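Local coordinates for protein Rep (Escherichia coli, PDB 3VW4) that binds the replication origin of plasmid ColE2-P9 and opens the DNA duplex as a replication initiator, represented here by its DNA-binding domain, at residues Asn10-Ala21 against Glu58-Ile66. Numbering follows the deposited sequence.
Sequences NYHLFEKVRKWA and ECRAIGKSI. With nucleotides of chain D; nucleotides of chain C.
Ile-66 packs as a knob into a hole formed by Phe-14, Val-17, Arg-18 and Ala-21. Its CD1 methyl, at the end of a chain extended beyond CG1 (chi2 175°), lies 3.5 Å from Val-17 CG1, while the CG2 branch meets Ala-21 CB at 3.8 Å. One turn earlier, Ile-62 brings CD1 to the ring edge of Phe-14, 3.6 Å from Phe-14 CB. All these residues are buried, and Leu-13 and Val-17 also touch Tyr-46 of helix 32-49.

At the other end the contact is polar and partly exposed. A single hydrogen bond, from Asn-10 ND2 to Glu-58 OE2 (3.2 Å), joins the helices there, nearly straight at 169°. OE2 lies close to the amide plane of Asn-10 and accepts through its anti lone pair, the carboxylate plane turned 50° from the amide. Both helices lie in the Primase C-terminal 1 region of the DNA-binding domain, and side chains of both touch origin DNA.

The guanine DG1 of chain D lies over one face of the Phe-14 ring, its C4 3.4 Å above the ring plane, over the centre. Asn-10 OD1 accepts from both N1 (2.7 Å) and N2 of this base, and Ser-65 OG donates to its N7, engaging the Watson-Crick edge and the Hoogsteen N7, consistent with recognition of guanine. Phe-14 turns its edge to the adenine of DA2 of chain D, whose deoxyribose lies over one face of the Arg-18 guanidinium, with NH1 2.9 Å from O4'. Glu-15 holds that guanidinium side-on through NE and NH2 in a salt bridge (Arg-18 NH2 to Glu-15 OE1, 2.8 Å). A leucine in place of Arg-18 would probably leave Glu-15 without its cationic mate and the DA2 sugar without the flat group it packs on.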
ATOM      1  N   ASN A  10      -1.843  17.930  18.949  1.00  9.30           N
ATOM      2  CA  ASN A  10      -1.074  16.722  19.071  1.00  8.50           C
ATOM      3  C   ASN A  10      -1.688  15.612  18.205  1.00  8.11           C
ATOM      4  O   ASN A  10      -1.023  15.062  17.313  1.00  7.56           O
ATOM      5  CB  ASN A  10      -0.854  16.321  20.520  1.00  9.06           C
ATOM      6  CG  ASN A  10       0.067  15.139  20.638  1.00  8.77           C
ATOM      7  OD1 ASN A  10      -0.268  14.006  20.167  1.00  8.53           O
ATOM      8  ND2 ASN A  10       1.229  15.353  21.253  1.00  9.01           N
ATOM      9  N   TYR A  11      -2.945  15.301  18.448  1.00  8.63           N
ATOM     10  CA  TYR A  11      -3.695  14.356  17.636  1.00  8.85           C
ATOM     11  C   TYR A  11      -3.432  14.547  16.136  1.00  8.55           C
ATOM     12  O   TYR A  11      -2.999  13.682  15.371  1.00  8.25           O
ATOM     13  CB  TYR A  11      -5.187  14.527  17.941  1.00  9.87           C
ATOM     14  CG  TYR A  11      -6.129  13.542  17.277  1.00 10.62           C
ATOM     15  CD1 TYR A  11      -6.580  13.734  15.958  1.00 11.02           C
ATOM     16  CD2 TYR A  11      -6.597  12.435  17.961  1.00 11.47           C
ATOM     17  CE1 TYR A  11      -7.436  12.833  15.337  1.00 12.15           C
ATOM     18  CE2 TYR A  11      -7.444  11.525  17.346  1.00 12.64           C
ATOM     19  CZ  TYR A  11      -7.854  11.724  16.042  1.00 12.97           C
ATOM     20  OH  TYR A  11      -8.735  10.817  15.474  1.00 14.61           O
ATOM     21  N   HIS A  12      -3.699  15.730  15.725  1.00  8.99           N
ATOM     22  CA  HIS A  12      -3.689  16.004  14.352  1.00  9.50           C
ATOM     23  C   HIS A  12      -2.325  15.726  13.803  1.00  8.86           C
ATOM     24  O   HIS A  12      -2.184  15.118  12.730  1.00  9.24           O
ATOM     25  CB  HIS A  12      -4.016  17.450  14.213  1.00 10.25           C
ATOM     26  CG  HIS A  12      -3.853  17.921  12.860  1.00 11.15           C
ATOM     27  ND1 HIS A  12      -2.737  18.639  12.458  1.00 11.14           N
ATOM     28  CD2 HIS A  12      -4.630  17.699  11.742  1.00 12.42           C
ATOM     29  CE1 HIS A  12      -2.856  18.909  11.151  1.00 12.37           C
ATOM     30  NE2 HIS A  12      -4.017  18.317  10.712  1.00 13.23           N
ATOM     31  N   LEU A  13      -1.298  16.169  14.502  1.00  8.19           N
ATOM     32  CA  LEU A  13       0.020  15.820  14.061  1.00  7.73           C
ATOM     33  C   LEU A  13       0.259  14.301  14.125  1.00  7.48           C
ATOM     34  O   LEU A  13       0.796  13.749  13.186  1.00  7.50           O
ATOM     35  CB  LEU A  13       1.070  16.577  14.846  1.00  7.44           C
ATOM     36  CG  LEU A  13       1.638  17.924  14.405  1.00  8.00           C
ATOM     37  CD1 LEU A  13       1.070  18.596  13.165  1.00  8.81           C
ATOM     38  CD2 LEU A  13       1.543  18.815  15.590  1.00  8.27           C
ATOM     39  N   PHE A  14      -0.113  13.611  15.208  1.00  7.63           N
ATOM     40  CA  PHE A  14       0.196  12.179  15.342  1.00  7.58           C
ATOM     41  C   PHE A  14      -0.525  11.426  14.258  1.00  8.18           C
ATOM     42  O   PHE A  14      -0.046  10.521  13.688  1.00  8.10           O
ATOM     43  CB  PHE A  14      -0.256  11.699  16.724  1.00  8.25           C
ATOM     44  CG  PHE A  14      -0.233  10.204  16.888  1.00  8.67           C
ATOM     45  CD1 PHE A  14       0.964   9.512  17.002  1.00  8.45           C
ATOM     46  CD2 PHE A  14      -1.395   9.478  16.875  1.00  9.46           C
ATOM     47  CE1 PHE A  14       0.982   8.128  17.137  1.00  9.03           C
ATOM     48  CE2 PHE A  14      -1.356   8.106  16.984  1.00 10.10           C
ATOM     49  CZ  PHE A  14      -0.174   7.421  17.121  1.00  9.87           C
ATOM     50  N   GLU A  15      -1.727  11.816  13.942  1.00  9.42           N
ATOM     51  CA  GLU A  15      -2.529  11.069  12.912  1.00 10.67           C
ATOM     52  C   GLU A  15      -1.977  11.276  11.506  1.00 11.29           C
ATOM     53  O   GLU A  15      -1.817  10.317  10.780  1.00 12.04           O
ATOM     54  CB  GLU A  15      -4.033  11.495  12.948  1.00 11.43           C
ATOM     55  CG  GLU A  15      -4.777  11.010  14.154  1.00 11.73           C
ATOM     56  CD  GLU A  15      -4.973   9.508  14.081  1.00 12.68           C
ATOM     57  OE1 GLU A  15      -5.624   9.056  13.087  1.00 13.84           O
ATOM     58  OE2 GLU A  15      -4.485   8.777  14.980  1.00 12.23           O
ATOM     59  N   LYS A  16      -1.755  12.538  11.104  1.00 12.06           N
ATOM     60  CA  LYS A  16      -1.186  12.880   9.796  1.00 13.02           C
ATOM     61  C   LYS A  16       0.110  12.111   9.554  1.00 11.77           C
ATOM     62  O   LYS A  16       0.186  11.271   8.690  1.00 12.43           O
ATOM     63  CB  LYS A  16      -0.864  14.362   9.774  1.00 14.20           C
ATOM     64  CG  LYS A  16      -1.776  15.158   8.910  1.00 17.48           C
ATOM     65  CD  LYS A  16      -1.434  14.920   7.467  1.00 20.81           C
ATOM     66  CE  LYS A  16      -2.078  15.992   6.581  1.00 24.79           C
ATOM     67  NZ  LYS A  16      -3.318  15.506   5.874  1.00 28.27           N
ATOM     68  N   VAL A  17       1.102  12.376  10.369  1.00 10.13           N
ATOM     69  CA  VAL A  17       2.399  11.811  10.197  1.00  9.46           C
ATOM     70  C   VAL A  17       2.437  10.246  10.302  1.00  9.39           C
ATOM     71  O   VAL A  17       3.232   9.578   9.603  1.00  9.31           O
ATOM     72  CB  VAL A  17       3.370  12.474  11.203  1.00  8.56           C
ATOM     73  CG1 VAL A  17       4.695  11.757  11.297  1.00  7.97           C
ATOM     74  CG2 VAL A  17       3.594  13.912  10.840  1.00  9.01           C
ATOM     75  N   ARG A  18       1.627   9.635  11.173  1.00  9.17           N
ATOM     76  CA  ARG A  18       1.801   8.200  11.323  1.00  9.10           C
ATOM     77  C   ARG A  18       1.411   7.518  10.011  1.00 10.14           C
ATOM     78  O   ARG A  18       2.004   6.553   9.594  1.00  9.92           O
ATOM     79  CB  ARG A  18       1.067   7.670  12.578  1.00  9.14           C
ATOM     80  CG  ARG A  18      -0.425   7.403  12.416  1.00  9.99           C
ATOM     81  CD  ARG A  18      -1.005   6.913  13.712  1.00 10.20           C
ATOM     82  NE  ARG A  18      -2.424   7.103  13.660  1.00 11.18           N
ATOM     83  CZ  ARG A  18      -3.278   6.189  13.213  1.00 12.63           C
ATOM     84  NH1 ARG A  18      -2.848   4.998  12.775  1.00 13.08           N
ATOM     85  NH2 ARG A  18      -4.553   6.486  13.193  1.00 13.58           N
ATOM     86  N   LYS A  19       0.446   8.100   9.332  1.00 11.61           N
ATOM     87  CA  LYS A  19      -0.071   7.510   8.112  1.00 13.66           C
ATOM     88  C   LYS A  19       0.952   7.638   6.990  1.00 13.70           C
ATOM     89  O   LYS A  19       1.046   6.764   6.101  1.00 15.46           O
ATOM     90  CB  LYS A  19      -1.403   8.141   7.689  1.00 15.75           C
ATOM     91  CG  LYS A  19      -2.673   7.316   7.980  1.00 18.40           C
ATOM     92  CD  LYS A  19      -3.389   7.856   9.242  1.00 19.64           C
ATOM     93  CE  LYS A  19      -4.943   8.026   9.108  1.00 23.67           C
ATOM     94  NZ  LYS A  19      -5.734   6.728   9.015  1.00 26.28           N
ATOM     95  N   TRP A  20       1.695   8.746   7.043  1.00 11.97           N
ATOM     96  CA  TRP A  20       2.728   9.045   6.069  1.00 11.41           C
ATOM     97  C   TRP A  20       3.899   8.104   6.306  1.00 10.24           C
ATOM     98  O   TRP A  20       4.309   7.420   5.405  1.00 10.74           O
ATOM     99  CB  TRP A  20       3.114  10.495   6.195  1.00 10.90           C
ATOM    100  CG  TRP A  20       4.491  10.799   5.620  1.00 10.93           C
ATOM    101  CD1 TRP A  20       4.817  11.220   4.324  1.00 12.38           C
ATOM    102  CD2 TRP A  20       5.776  10.690   6.303  1.00  9.60           C
ATOM    103  NE1 TRP A  20       6.142  11.378   4.212  1.00 12.21           N
ATOM    104  CE2 TRP A  20       6.773  11.104   5.346  1.00 10.59           C
ATOM    105  CE3 TRP A  20       6.161  10.331   7.560  1.00  8.25           C
ATOM    106  CZ2 TRP A  20       8.096  11.124   5.640  1.00 10.27           C
ATOM    107  CZ3 TRP A  20       7.512  10.354   7.864  1.00  8.03           C
ATOM    108  CH2 TRP A  20       8.474  10.707   6.892  1.00  8.93           C
ATOM    109  N   ALA A  21       4.422   8.058   7.524  1.00  8.68           N
ATOM    110  CA  ALA A  21       5.434   7.127   7.905  1.00  8.05           C
ATOM    111  C   ALA A  21       5.242   5.637   7.595  1.00  8.61           C
ATOM    112  O   ALA A  21       6.243   4.943   7.333  1.00  8.30           O
ATOM    113  CB  ALA A  21       5.716   7.270   9.353  1.00  7.05           C
ATOM    114  N   GLU A  58       7.667  19.380  21.666  1.00 13.91           N
ATOM    115  CA  GLU A  58       6.501  18.499  21.514  1.00 12.68           C
ATOM    116  C   GLU A  58       6.528  17.701  20.201  1.00 10.99           C
ATOM    117  O   GLU A  58       6.296  16.486  20.194  1.00 10.17           O
ATOM    118  CB  GLU A  58       5.165  19.239  21.722  1.00 13.10           C
ATOM    119  CG  GLU A  58       3.932  18.307  21.759  1.00 12.74           C
ATOM    120  CD  GLU A  58       2.758  18.887  22.554  1.00 14.13           C
ATOM    121  OE1 GLU A  58       2.876  20.095  23.008  1.00 16.30           O
ATOM    122  OE2 GLU A  58       1.743  18.167  22.774  1.00 13.83           O
ATOM    123  N   CYS A  59       6.837  18.403  19.105  1.00 10.69           N
ATOM    124  CA  CYS A  59       7.223  17.809  17.855  1.00  9.71           C
ATOM    125  C   CYS A  59       8.184  16.637  17.961  1.00  9.60           C
ATOM    126  O   CYS A  59       7.911  15.579  17.368  1.00  8.53           O
ATOM    127  CB  CYS A  59       7.822  18.862  16.998  1.00 10.58           C
ATOM    128  SG  CYS A  59       6.580  20.078  16.445  1.00 10.56           S
ATOM    129  N   ARG A  60       9.250  16.762  18.748  1.00 10.90           N
ATOM    130  CA  ARG A  60      10.186  15.633  18.941  1.00 11.12           C
ATOM    131  C   ARG A  60       9.532  14.463  19.581  1.00 10.35           C
ATOM    132  O   ARG A  60       9.713  13.312  19.107  1.00  9.73           O
ATOM    133  CB  ARG A  60      11.455  15.988  19.702  1.00 13.44           C
ATOM    134  CG  ARG A  60      12.260  17.066  18.978  1.00 14.97           C
ATOM    135  CD  ARG A  60      13.643  17.406  19.540  1.00 17.70           C
ATOM    136  NE  ARG A  60      13.752  18.877  19.722  1.00 19.73           N
ATOM    137  CZ  ARG A  60      13.827  19.481  20.910  1.00 21.77           C
ATOM    138  NH1 ARG A  60      13.806  18.733  22.016  1.00 22.55           N
ATOM    139  NH2 ARG A  60      13.928  20.821  21.022  1.00 23.65           N
ATOM    140  N   ALA A  61       8.756  14.718  20.616  1.00 10.56           N
ATOM    141  CA  ALA A  61       8.101  13.636  21.332  1.00 10.38           C
ATOM    142  C   ALA A  61       7.152  12.874  20.369  1.00  8.68           C
ATOM    143  O   ALA A  61       7.265  11.663  20.258  1.00  8.41           O
ATOM    144  CB  ALA A  61       7.375  14.165  22.573  1.00 11.36           C
ATOM    145  N   ILE A  62       6.278  13.580  19.630  1.00  7.69           N
ATOM    146  CA  ILE A  62       5.326  12.878  18.805  1.00  6.68           C
ATOM    147  C   ILE A  62       6.092  12.106  17.705  1.00  6.09           C
ATOM    148  O   ILE A  62       5.766  10.954  17.302  1.00  5.64           O
ATOM    149  CB  ILE A  62       4.052  13.708  18.307  1.00  6.20           C
ATOM    150  CG1 ILE A  62       4.003  13.745  16.854  1.00  5.52           C
ATOM    151  CG2 ILE A  62       3.801  15.115  18.870  1.00  6.75           C
ATOM    152  CD1 ILE A  62       3.264  12.530  16.482  1.00  5.32           C
ATOM    153  N   GLY A  63       7.134  12.751  17.242  1.00  6.34           N
ATOM    154  CA  GLY A  63       7.983  12.135  16.254  1.00  6.25           C
ATOM    155  C   GLY A  63       8.725  10.918  16.759  1.00  6.76           C
ATOM    156  O   GLY A  63       8.819   9.941  16.029  1.00  6.32           O
ATOM    157  N   LYS A  64       9.249  10.948  17.991  1.00  8.00           N
ATOM    158  CA  LYS A  64       9.978   9.812  18.550  1.00  8.95           C
ATOM    159  C   LYS A  64       9.053   8.591  18.631  1.00  8.54           C
ATOM    160  O   LYS A  64       9.424   7.415  18.296  1.00  8.59           O
ATOM    161  CB  LYS A  64      10.482  10.178  19.949  1.00 11.10           C
ATOM    162  CG  LYS A  64      11.404   9.140  20.551  1.00 13.06           C
ATOM    163  CD  LYS A  64      12.169   9.650  21.789  1.00 16.03           C
ATOM    164  CE  LYS A  64      13.037  10.937  21.564  1.00 17.15           C
ATOM    165  NZ  LYS A  64      13.805  11.508  22.772  1.00 20.11           N
ATOM    166  N   SER A  65       7.828   8.874  19.059  1.00  8.22           N
ATOM    167  CA  SER A  65       6.806   7.872  19.164  1.00  8.15           C
ATOM    168  C   SER A  65       6.586   7.135  17.840  1.00  7.13           C
ATOM    169  O   SER A  65       6.600   5.908  17.825  1.00  7.59           O
ATOM    170  CB  SER A  65       5.503   8.501  19.603  1.00  8.20           C
ATOM    171  OG  SER A  65       4.600   7.467  19.973  1.00  9.00           O
ATOM    172  N   ILE A  66       6.391   7.868  16.739  1.00  5.94           N
ATOM    173  CA  ILE A  66       6.049   7.220  15.487  1.00  5.31           C
ATOM    174  C   ILE A  66       7.237   6.393  14.992  1.00  5.34           C
ATOM    175  O   ILE A  66       7.109   5.261  14.434  1.00  5.33           O
ATOM    176  CB  ILE A  66       5.590   8.256  14.450  1.00  4.64           C
ATOM    177  CG1 ILE A  66       4.343   8.956  15.031  1.00  4.74           C
ATOM    178  CG2 ILE A  66       5.274   7.580  13.138  1.00  4.52           C
ATOM    179  CD1 ILE A  66       3.805  10.094  14.207  1.00  4.58           C
TER
ATOM    180  P    DG D   1       1.381   4.113  22.413  1.00 94.13           P
ATOM    181  OP1  DG D   1       1.693   4.581  23.811  1.00 73.72           O
ATOM    182  OP2  DG D   1       2.487   3.550  21.526  1.00 63.09           O
ATOM    183  O5'  DG D   1      -0.017   3.330  22.251  1.00 56.73           O
ATOM    184  C5'  DG D   1      -1.252   3.743  22.876  1.00 28.00           C
ATOM    185  C4'  DG D   1      -2.056   4.633  21.956  1.00 19.14           C
ATOM    186  O4'  DG D   1      -1.505   5.966  21.952  1.00 14.96           O
ATOM    187  C3'  DG D   1      -2.170   4.204  20.490  1.00 14.61           C
ATOM    188  O3'  DG D   1      -3.548   3.959  20.203  1.00 11.58           O
ATOM    189  C2'  DG D   1      -1.747   5.428  19.681  1.00 12.82           C
ATOM    190  C1'  DG D   1      -1.629   6.564  20.673  1.00 12.14           C
ATOM    191  N9   DG D   1      -0.462   7.416  20.503  1.00 11.29           N
ATOM    192  C8   DG D   1       0.854   7.023  20.557  1.00 11.04           C
ATOM    193  N7   DG D   1       1.692   8.019  20.460  1.00 10.06           N
ATOM    194  C5   DG D   1       0.878   9.144  20.384  1.00 10.58           C
ATOM    195  C6   DG D   1       1.216  10.515  20.208  1.00 10.48           C
ATOM    196  O6   DG D   1       2.332  11.033  20.143  1.00 11.08           O
ATOM    197  N1   DG D   1       0.089  11.316  20.156  1.00 10.52           N
ATOM    198  C2   DG D   1      -1.204  10.862  20.230  1.00 11.36           C
ATOM    199  N2   DG D   1      -2.158  11.804  20.146  1.00 11.62           N
ATOM    200  N3   DG D   1      -1.537   9.584  20.344  1.00 10.31           N
ATOM    201  C4   DG D   1      -0.453   8.790  20.444  1.00 10.72           C
ATOM    202  P    DA D   2      -3.915   2.644  19.431  1.00 11.13           P
ATOM    203  OP1  DA D   2      -5.364   2.551  19.492  1.00 10.96           O
ATOM    204  OP2  DA D   2      -2.995   1.649  20.090  1.00 10.40           O
ATOM    205  O5'  DA D   2      -3.641   2.606  17.839  1.00  9.41           O
ATOM    206  C5'  DA D   2      -4.031   3.662  16.917  1.00  7.70           C
ATOM    207  C4'  DA D   2      -3.530   3.351  15.514  1.00  7.25           C
ATOM    208  O4'  DA D   2      -2.142   3.749  15.310  1.00  6.99           O
ATOM    209  C3'  DA D   2      -3.530   1.886  15.106  1.00  6.62           C
ATOM    210  O3'  DA D   2      -3.446   1.887  13.710  1.00  6.30           O
ATOM    211  C2'  DA D   2      -2.206   1.415  15.683  1.00  6.72           C
ATOM    212  C1'  DA D   2      -1.289   2.605  15.434  1.00  6.36           C
ATOM    213  N9   DA D   2      -0.274   2.927  16.437  1.00  5.88           N
ATOM    214  C8   DA D   2      -0.217   2.675  17.780  1.00  5.63           C
ATOM    215  N7   DA D   2       0.853   3.162  18.366  1.00  5.19           N
ATOM    216  C5   DA D   2       1.506   3.844  17.351  1.00  5.16           C
ATOM    217  C6   DA D   2       2.661   4.642  17.335  1.00  5.10           C
ATOM    218  N6   DA D   2       3.433   4.865  18.407  1.00  4.92           N
ATOM    219  N1   DA D   2       3.037   5.175  16.153  1.00  5.18           N
ATOM    220  C2   DA D   2       2.305   4.911  15.069  1.00  5.14           C
ATOM    221  N3   DA D   2       1.186   4.207  14.963  1.00  5.36           N
ATOM    222  C4   DA D   2       0.827   3.707  16.157  1.00  5.51           C
TER
ATOM    223  P    DT C  20      -6.106   5.824   2.874  1.00 81.54           P
ATOM    224  OP1  DT C  20      -5.066   4.828   2.475  1.00 91.75           O
ATOM    225  OP2  DT C  20      -5.674   7.071   3.545  1.00 80.97           O
ATOM    226  O5'  DT C  20      -6.984   6.241   1.601  1.00 93.98           O
ATOM    227  C5'  DT C  20      -6.905   5.548   0.322  1.00 96.98           C
ATOM    228  C4'  DT C  20      -5.741   6.042  -0.510  1.00 96.77           C
ATOM    229  O4'  DT C  20      -5.021   7.065   0.212  1.00104.25           O
ATOM    230  C3'  DT C  20      -4.702   4.975  -0.848  1.00 84.84           C
ATOM    231  O3'  DT C  20      -4.975   4.446  -2.146  1.00 80.54           O
ATOM    232  C2'  DT C  20      -3.392   5.741  -0.907  1.00 84.29           C
ATOM    233  C1'  DT C  20      -3.661   7.072  -0.198  1.00100.86           C
ATOM    234  N1   DT C  20      -2.814   7.362   0.997  1.00111.12           N
ATOM    235  C2   DT C  20      -2.513   8.683   1.270  1.00105.46           C
ATOM    236  O2   DT C  20      -2.930   9.616   0.599  1.00 90.07           O
ATOM    237  N3   DT C  20      -1.711   8.872   2.374  1.00100.64           N
ATOM    238  C4   DT C  20      -1.190   7.898   3.210  1.00 91.40           C
ATOM    239  O4   DT C  20      -0.492   8.223   4.167  1.00 65.99           O
ATOM    240  C5   DT C  20      -1.542   6.534   2.863  1.00 98.46           C
ATOM    241  C7   DT C  20      -1.023   5.409   3.708  1.00 83.27           C
ATOM    242  C6   DT C  20      -2.328   6.339   1.792  1.00106.77           C
TER